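Local coordinates for serine acetyltransferase (Entamoeba histolytica, PDB 3Q1X), which probably transfers an acetyl group to the hydroxyl of L-serine, a step of cysteine biosynthesis, and belongs to the left-handed beta-helix acyltransferases, at residues Ala62-Leu65 with Thr66-Val69; Ala78-Asp81 with Glu82-His86; Cys88-Ala91 with Ile92-Lys95; Arg148-Cys151 with Arg152-Glu156. All blocks are in the same frame, centred on the assembly; numbering follows the deposited sequence.

Interaction 1. Residues Ala62-Leu65 with Thr66-Val69; sequences ASEL and TKLV
Ala62 and Thr66 lie one turn apart in helix 59-79, and the backbone between Ala62-Leu65 and Thr66-Val69 is regular alpha helix, with each of the four amides from Thr66 to Val69 bonded to the carbonyl four residues back. The carbonyl of Ala62 carries a second load. Thr66 OG1 donates to Ala62 O at 2.8 Å while Thr66 N holds the same Ala62 O at 2.9 Å, and the two donors come from opposite faces of the carbonyl plane. The hydroxyl stands 37° out of that plane, so it sits on no lone pair. What brings it there is chi1 of -59°, which sets OG1 beside the threonine's own backbone N and turns it back along the helix; the hydroxyl is thereby satisfied within the helix itself. Lys67 also reaches back, its CG 3.5 Å from Ser63 O, and its bent chain crosses the side chain of Glu64 obliquely. Glu64 OE1 is 5.5 Å from Lys67 NZ, and it is Lys40 of helix 36-45 that OE1 pairs with in a salt bridge. Leu65 CD1 and Val69 CG2 meet only loosely, 4.4 Å apart. Both residues face helix 82-113, where Leu65 packs on Leu93 and Leu96 and Val69 on Val89 and Leu93; Ile5 of helix 2-18 touches them too, and Leu68 is covered by Leu41 and Ile44 of helix 36-45.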
# COMPACT_ATOMS: atom_id res chain seq x y z
N ALA A 62 -29.11 -11.37 7.34
CA ALA A 62 -29.99 -10.20 7.30
C ALA A 62 -29.51 -9.08 8.21
O ALA A 62 -29.50 -7.92 7.80
CB ALA A 62 -31.43 -10.59 7.66
N SER A 63 -29.11 -9.44 9.43
CA SER A 63 -28.54 -8.50 10.40
C SER A 63 -27.32 -7.75 9.85
O SER A 63 -27.27 -6.52 9.91
CB SER A 63 -28.18 -9.23 11.70
OG SER A 63 -27.76 -8.33 12.71
N GLU A 64 -26.36 -8.48 9.29
CA GLU A 64 -25.17 -7.86 8.70
C GLU A 64 -25.51 -7.03 7.46
O GLU A 64 -24.96 -5.94 7.26
CB GLU A 64 -24.11 -8.91 8.35
CG GLU A 64 -23.65 -9.78 9.53
CD GLU A 64 -22.89 -9.01 10.62
OE1 GLU A 64 -22.45 -7.86 10.40
OE2 GLU A 64 -22.73 -9.59 11.71
N LEU A 65 -26.44 -7.54 6.66
CA LEU A 65 -26.86 -6.83 5.45
C LEU A 65 -27.50 -5.48 5.81
O LEU A 65 -27.26 -4.48 5.12
CB LEU A 65 -27.81 -7.69 4.61
CG LEU A 65 -28.24 -7.13 3.26
CD1 LEU A 65 -27.04 -6.71 2.43
CD2 LEU A 65 -29.10 -8.13 2.51
N THR A 66 -28.28 -5.46 6.89
CA THR A 66 -28.90 -4.24 7.42
C THR A 66 -27.84 -3.23 7.87
O THR A 66 -27.95 -2.04 7.56
CB THR A 66 -29.86 -4.57 8.60
OG1 THR A 66 -30.88 -5.47 8.13
CG2 THR A 66 -30.53 -3.31 9.16
N LYS A 67 -26.83 -3.71 8.60
CA LYS A 67 -25.75 -2.84 9.05
C LYS A 67 -25.03 -2.20 7.87
O LYS A 67 -24.75 -1.00 7.89
CB LYS A 67 -24.75 -3.59 9.93
CG LYS A 67 -25.29 -3.98 11.29
CD LYS A 67 -24.14 -4.24 12.26
CE LYS A 67 -24.41 -5.42 13.18
NZ LYS A 67 -25.55 -5.19 14.12
N LEU A 68 -24.74 -3.01 6.85
CA LEU A 68 -24.14 -2.51 5.61
C LEU A 68 -25.02 -1.50 4.87
O LEU A 68 -24.55 -0.44 4.46
CB LEU A 68 -23.78 -3.66 4.66
CG LEU A 68 -23.01 -3.27 3.39
CD1 LEU A 68 -21.63 -2.68 3.68
CD2 LEU A 68 -22.92 -4.43 2.44
N VAL A 69 -26.29 -1.85 4.69
CA VAL A 69 -27.26 -0.98 4.03
C VAL A 69 -27.36 0.37 4.75
O VAL A 69 -27.33 1.42 4.12
CB VAL A 69 -28.65 -1.67 3.91
CG1 VAL A 69 -29.78 -0.64 3.82
CG2 VAL A 69 -28.67 -2.59 2.70

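Interaction 2. Residues Ala78-Asp81 with Glu82-His86; sequences AYND and ELFAH
Asn80 meets Phe84 just where helix 59-79 gives out, Ala78 and Tyr79 being its last residues. From here the chain reaches to the second subunit: the carbonyls of Ala78 and Asn80 both accept from Arg27 of that subunit, and the Tyr79 ring stands edge-to-face to its Tyr29. Asn80 is the first residue to leave helical backbone angles. Its CB and CG each lie 3.7 Å from Phe84 CD2, and its amide plane is inclined by 46° to the ring. Asn80 ND2 donates back to the carbonyl of Val76 and also across to Glu147. Asp81 comes next and is the N-cap of helix 82-113, so in this tight helix-to-helix turn only Asn80 and Asp81 separate the two helices. Asp81 OD2 accepts from Phe84 N at 2.8 Å in a nearly straight bond, 173° at the hydrogen, although the amide approaches from above the carboxylate plane. A chi1 of 62° makes this possible by placing CG between the residue's own backbone N and carbonyl carbon, which swings the carboxylate over the first turn. OD2 of Asp81 also lies 3.5 Å from Phe84 CB. With its backbone Asp81 opens the ordinary helical ladder: Asp81 O accepts from Ala85 N at 2.9 Å, and Ala85 CB rests 3.4 Å from that same Asp81 O.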
# COMPACT_ATOMS: atom_id res chain seq x y z
N ALA A 78 -24.91 11.69 2.70
CA ALA A 78 -23.98 12.77 3.04
C ALA A 78 -23.45 13.50 1.80
O ALA A 78 -23.38 14.73 1.78
CB ALA A 78 -22.83 12.26 3.90
N TYR A 79 -23.12 12.74 0.76
CA TYR A 79 -22.56 13.28 -0.47
C TYR A 79 -23.62 13.72 -1.49
O TYR A 79 -23.33 14.50 -2.39
CB TYR A 79 -21.66 12.25 -1.13
CG TYR A 79 -20.31 12.07 -0.46
CD1 TYR A 79 -19.26 12.94 -0.73
CD2 TYR A 79 -20.09 11.01 0.42
CE1 TYR A 79 -18.02 12.75 -0.14
CE2 TYR A 79 -18.88 10.83 1.02
CZ TYR A 79 -17.84 11.69 0.74
OH TYR A 79 -16.62 11.51 1.34
N ASN A 80 -24.83 13.20 -1.33
CA ASN A 80 -25.89 13.43 -2.29
C ASN A 80 -27.16 13.88 -1.58
O ASN A 80 -27.20 14.97 -1.01
CB ASN A 80 -26.11 12.16 -3.13
CG ASN A 80 -24.85 11.70 -3.84
OD1 ASN A 80 -24.56 12.11 -4.97
ND2 ASN A 80 -24.08 10.82 -3.18
N ASP A 81 -28.20 13.04 -1.62
CA ASP A 81 -29.42 13.30 -0.84
C ASP A 81 -30.11 12.00 -0.43
O ASP A 81 -29.77 10.91 -0.93
CB ASP A 81 -30.37 14.21 -1.63
CG ASP A 81 -30.82 13.58 -2.92
OD1 ASP A 81 -30.29 13.95 -3.99
OD2 ASP A 81 -31.70 12.70 -2.88
N GLU A 82 -31.09 12.13 0.46
CA GLU A 82 -31.82 11.00 1.04
C GLU A 82 -32.49 10.10 -0.01
O GLU A 82 -32.38 8.87 0.04
CB GLU A 82 -32.86 11.51 2.05
CG GLU A 82 -32.29 12.19 3.31
CD GLU A 82 -31.82 13.65 3.11
OE1 GLU A 82 -31.97 14.23 2.00
OE2 GLU A 82 -31.29 14.22 4.09
N LEU A 83 -33.19 10.73 -0.97
CA LEU A 83 -33.91 9.98 -2.00
C LEU A 83 -32.95 9.24 -2.93
O LEU A 83 -33.16 8.06 -3.23
CB LEU A 83 -34.87 10.89 -2.77
CG LEU A 83 -35.54 10.34 -4.03
CD1 LEU A 83 -36.92 10.97 -4.24
CD2 LEU A 83 -34.66 10.59 -5.24
N PHE A 84 -31.91 9.94 -3.39
CA PHE A 84 -30.90 9.33 -4.25
C PHE A 84 -30.23 8.14 -3.57
O PHE A 84 -30.02 7.11 -4.21
CB PHE A 84 -29.84 10.36 -4.66
CG PHE A 84 -28.91 9.87 -5.74
CD1 PHE A 84 -29.38 9.60 -7.02
CD2 PHE A 84 -27.55 9.68 -5.48
CE1 PHE A 84 -28.53 9.15 -8.03
CE2 PHE A 84 -26.68 9.23 -6.48
CZ PHE A 84 -27.17 8.96 -7.76
N ALA A 85 -29.92 8.30 -2.28
CA ALA A 85 -29.35 7.21 -1.46
C ALA A 85 -30.25 5.97 -1.41
O ALA A 85 -29.77 4.85 -1.62
CB ALA A 85 -29.06 7.71 -0.05
N HIS A 86 -31.54 6.17 -1.14
CA HIS A 86 -32.51 5.08 -1.10
C HIS A 86 -32.52 4.27 -2.40
O HIS A 86 -32.46 3.05 -2.37
CB HIS A 86 -33.92 5.61 -0.79
CG HIS A 86 -34.99 4.58 -0.95
ND1 HIS A 86 -35.36 3.72 0.07
CD2 HIS A 86 -35.77 4.26 -2.01
CE1 HIS A 86 -36.32 2.92 -0.35
NE2 HIS A 86 -36.59 3.22 -1.61

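Interaction 3. Residues Cys88-Ala91 with Ile92-Lys95; sequences CVMA and ILEK
Val89 and Leu93 stand one turn apart on the long helix 82-113, part of the alpha-helical domain that this enzyme carries ahead of its left-handed beta-helix. Leu93 CD1 lies 4.3 Å from Val89 CG1 and 4.4 Å from Met90 SD, so one methyl bridges the i-4 and i-3 neighbours. With chi1 at -78°, CG of Leu93 sits beside its own backbone N and leans back over the preceding turn, 3.5 Å from Val89 O. Ile92 does likewise through CG1, 3.5 Å from Cys88 O. Glu94 differs: its CG is anti to the backbone N (chi1 -171°) and the chain runs on extended. Its CB alone touches the preceding turn, 3.4 Å from Met90 O. Around the helix, Val89 packs on Ile72 of helix 59-79, Met90 and Leu93 on Tyr4 of helix 2-18, and Ala91 on Val141 of helix 128-144, where Cys88 and Ile92 meet Leu142. Lys95 curls at chi2 and chi4, bringing its ammonium back toward Glu94 for a long salt bridge of 3.8 Å between Lys95 NZ and Glu94 OE2. Lys95 CG passes 3.5 Å from Ala91 O, the carbonyl that accepts from Lys95 N at 3.2 Å.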
# COMPACT_ATOMS: atom_id res chain seq x y z
N CYS A 88 -30.18 4.16 -4.79
CA CYS A 88 -28.88 3.54 -5.04
C CYS A 88 -28.71 2.28 -4.22
O CYS A 88 -28.17 1.29 -4.72
CB CYS A 88 -27.75 4.51 -4.75
SG CYS A 88 -27.62 5.79 -6.00
N VAL A 89 -29.17 2.31 -2.97
CA VAL A 89 -29.01 1.17 -2.07
C VAL A 89 -30.00 0.05 -2.41
O VAL A 89 -29.70 -1.13 -2.24
CB VAL A 89 -29.13 1.58 -0.59
CG1 VAL A 89 -29.18 0.37 0.32
CG2 VAL A 89 -27.94 2.45 -0.20
N MET A 90 -31.17 0.43 -2.90
CA MET A 90 -32.12 -0.55 -3.43
C MET A 90 -31.51 -1.27 -4.64
O MET A 90 -31.67 -2.48 -4.78
CB MET A 90 -33.47 0.09 -3.77
CG MET A 90 -34.31 0.48 -2.54
SD MET A 90 -34.82 -0.85 -1.44
CE MET A 90 -36.34 -1.38 -2.20
N ALA A 91 -30.78 -0.52 -5.47
CA ALA A 91 -30.05 -1.07 -6.62
C ALA A 91 -28.92 -2.03 -6.22
O ALA A 91 -28.73 -3.07 -6.86
CB ALA A 91 -29.51 0.02 -7.48
N ILE A 92 -28.16 -1.67 -5.19
CA ILE A 92 -27.16 -2.59 -4.63
C ILE A 92 -27.83 -3.89 -4.16
O ILE A 92 -27.45 -5.00 -4.58
CB ILE A 92 -26.37 -1.97 -3.45
CG1 ILE A 92 -25.49 -0.82 -3.93
CG2 ILE A 92 -25.48 -3.02 -2.79
CD1 ILE A 92 -25.05 0.12 -2.82
N LEU A 93 -28.84 -3.75 -3.29
CA LEU A 93 -29.58 -4.91 -2.79
C LEU A 93 -30.06 -5.82 -3.92
O LEU A 93 -29.82 -7.04 -3.88
CB LEU A 93 -30.74 -4.46 -1.88
CG LEU A 93 -30.36 -4.03 -0.46
CD1 LEU A 93 -31.49 -3.23 0.17
CD2 LEU A 93 -29.98 -5.23 0.41
N GLU A 94 -30.69 -5.22 -4.93
CA GLU A 94 -31.13 -5.93 -6.14
C GLU A 94 -30.05 -6.81 -6.76
O GLU A 94 -30.32 -7.96 -7.12
CB GLU A 94 -31.64 -4.93 -7.17
CG GLU A 94 -32.33 -5.57 -8.37
CD GLU A 94 -32.60 -4.59 -9.50
OE1 GLU A 94 -32.54 -3.35 -9.27
OE2 GLU A 94 -32.89 -5.05 -10.62
N LYS A 95 -28.84 -6.26 -6.88
CA LYS A 95 -27.72 -6.94 -7.54
C LYS A 95 -26.94 -7.92 -6.67
O LYS A 95 -26.08 -8.63 -7.19
CB LYS A 95 -26.74 -5.90 -8.11
CG LYS A 95 -27.28 -5.10 -9.29
CD LYS A 95 -27.10 -5.83 -10.62
CE LYS A 95 -27.80 -5.07 -11.72
NZ LYS A 95 -29.28 -5.21 -11.64

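Interaction 4. Residues Arg148-Cys151 with Arg152-Glu156; sequences RYYC and REMME
The ring of Tyr150 is touched by two residues of the next turn, Glu153 and Met154, at the N-terminal start of helix 150-162, the last helix before the strands of the left-handed beta-helix. Glu153 comes in at the ring edge: its OE1 lies in the ring plane, 3.8 Å from Tyr150 CD1, and the carboxylate is turned 74° to the ring. The methyl of Met154 approaches obliquely from another direction, with CE 3.5 Å from Tyr150 CE2. Tyr150 chi1 of 169° puts CG opposite the backbone N and beside the carbonyl carbon, carrying the ring along the helix toward Glu153 and Met154, and Met154 bends at chi3 to bring its methyl to the ring. Beyond these residues, the phenol oxygen bonds to Glu37, and Ile72 and Val76 of helix 59-79 pack on the ring. Glu153 OE2, the other oxygen, forms the salt bridge to Arg125 of the second subunit, so this buried carboxylate ties the helix start to the subunit interface. The backbone ladder of this turn is uneven: Met154 N reaches Tyr150 O at 2.8 Å, whereas Met155 N lies 3.3 Å from Cys151 O. On another side of the helix, Arg152, about 6 Å from a bound serine, grips Glu156 side-on. Its NE and NH2 both donate to Glu156 OE2, at 2.9 Å and 3.3 Å, with that oxygen only 2° out of the guanidinium plane and offering NE its anti lone pair.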
# COMPACT_ATOMS: atom_id res chain seq x y z
N ARG A 148 -21.14 9.48 -7.74
CA ARG A 148 -19.79 9.82 -8.18
C ARG A 148 -18.82 10.12 -7.04
O ARG A 148 -17.63 10.32 -7.29
CB ARG A 148 -19.85 11.00 -9.16
CG ARG A 148 -20.56 10.70 -10.50
CD ARG A 148 -19.70 9.78 -11.36
NE ARG A 148 -20.36 9.45 -12.62
CZ ARG A 148 -21.25 8.47 -12.77
NH1 ARG A 148 -21.59 7.71 -11.75
NH2 ARG A 148 -21.79 8.25 -13.96
N TYR A 149 -19.31 10.14 -5.81
CA TYR A 149 -18.49 10.53 -4.67
C TYR A 149 -18.18 9.38 -3.71
O TYR A 149 -17.01 8.98 -3.55
CB TYR A 149 -19.17 11.68 -3.92
CG TYR A 149 -19.02 13.01 -4.62
CD1 TYR A 149 -19.85 13.35 -5.69
CD2 TYR A 149 -18.06 13.94 -4.21
CE1 TYR A 149 -19.72 14.56 -6.35
CE2 TYR A 149 -17.93 15.17 -4.87
CZ TYR A 149 -18.76 15.47 -5.94
OH TYR A 149 -18.66 16.67 -6.61
N TYR A 150 -19.21 8.86 -3.05
CA TYR A 150 -18.99 7.81 -2.06
C TYR A 150 -18.41 6.52 -2.67
O TYR A 150 -17.55 5.89 -2.05
CB TYR A 150 -20.24 7.56 -1.18
CG TYR A 150 -20.11 6.31 -0.34
CD1 TYR A 150 -19.13 6.20 0.66
CD2 TYR A 150 -20.94 5.22 -0.57
CE1 TYR A 150 -19.00 5.02 1.41
CE2 TYR A 150 -20.82 4.06 0.17
CZ TYR A 150 -19.86 3.96 1.15
OH TYR A 150 -19.77 2.78 1.86
N CYS A 151 -18.85 6.16 -3.88
CA CYS A 151 -18.30 4.96 -4.55
C CYS A 151 -16.79 5.09 -4.79
O CYS A 151 -16.06 4.11 -4.70
CB CYS A 151 -19.05 4.62 -5.86
SG CYS A 151 -18.94 5.86 -7.20
N ARG A 152 -16.32 6.31 -5.05
CA ARG A 152 -14.88 6.55 -5.12
C ARG A 152 -14.20 6.44 -3.75
O ARG A 152 -13.12 5.85 -3.65
CB ARG A 152 -14.56 7.90 -5.77
CG ARG A 152 -13.06 8.21 -5.79
CD ARG A 152 -12.25 7.27 -6.70
NE ARG A 152 -10.83 7.63 -6.73
CZ ARG A 152 -10.29 8.54 -7.54
NH1 ARG A 152 -11.03 9.21 -8.42
NH2 ARG A 152 -8.99 8.79 -7.47
N GLU A 153 -14.84 6.97 -2.70
CA GLU A 153 -14.30 6.90 -1.34
C GLU A 153 -14.14 5.45 -0.89
O GLU A 153 -13.12 5.06 -0.31
CB GLU A 153 -15.20 7.64 -0.35
CG GLU A 153 -14.63 7.73 1.06
CD GLU A 153 -15.35 8.76 1.91
OE1 GLU A 153 -16.60 8.73 1.98
OE2 GLU A 153 -14.66 9.61 2.51
N MET A 154 -15.17 4.65 -1.17
CA MET A 154 -15.14 3.22 -0.87
C MET A 154 -13.94 2.54 -1.53
O MET A 154 -13.20 1.79 -0.89
CB MET A 154 -16.43 2.57 -1.35
CG MET A 154 -16.66 1.17 -0.81
SD MET A 154 -18.07 0.32 -1.58
CE MET A 154 -19.17 1.69 -1.77
N MET A 155 -13.72 2.84 -2.81
CA MET A 155 -12.58 2.24 -3.52
C MET A 155 -11.22 2.78 -3.06
O MET A 155 -10.20 2.09 -3.18
CB MET A 155 -12.73 2.38 -5.03
CG MET A 155 -13.89 1.61 -5.62
SD MET A 155 -14.04 -0.07 -5.02
CE MET A 155 -12.58 -0.83 -5.75
N GLU A 156 -11.19 3.99 -2.51
CA GLU A 156 -9.97 4.50 -1.88
C GLU A 156 -9.62 3.77 -0.58
O GLU A 156 -8.43 3.66 -0.21
CB GLU A 156 -10.04 6.02 -1.66
CG GLU A 156 -9.89 6.85 -2.95
CD GLU A 156 -8.66 6.51 -3.77
OE1 GLU A 156 -7.61 6.12 -3.20
OE2 GLU A 156 -8.74 6.65 -5.01

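Along the chain the four contacts come in series. Interaction 1 lies on helix 59-79, interaction 2 spans the turn from that helix into helix 82-113, interaction 3 follows on the latter, and interaction 4 opens helix 150-162. The turn folds these two helices, 59-79 and 82-113, against each other, so interactions 1 and 3, with centres 13 Å apart, pack directly across them. Interactions 2 and 4, centres 14 Å apart, touch through Tyr79, which lies on Tyr149 and Tyr150. Interactions 1 and 4 are farthest apart, about 20 Å between centres. Interactions 1 and 3 lie within the helical domain, while 2 and 4 are at its contact with the second subunit.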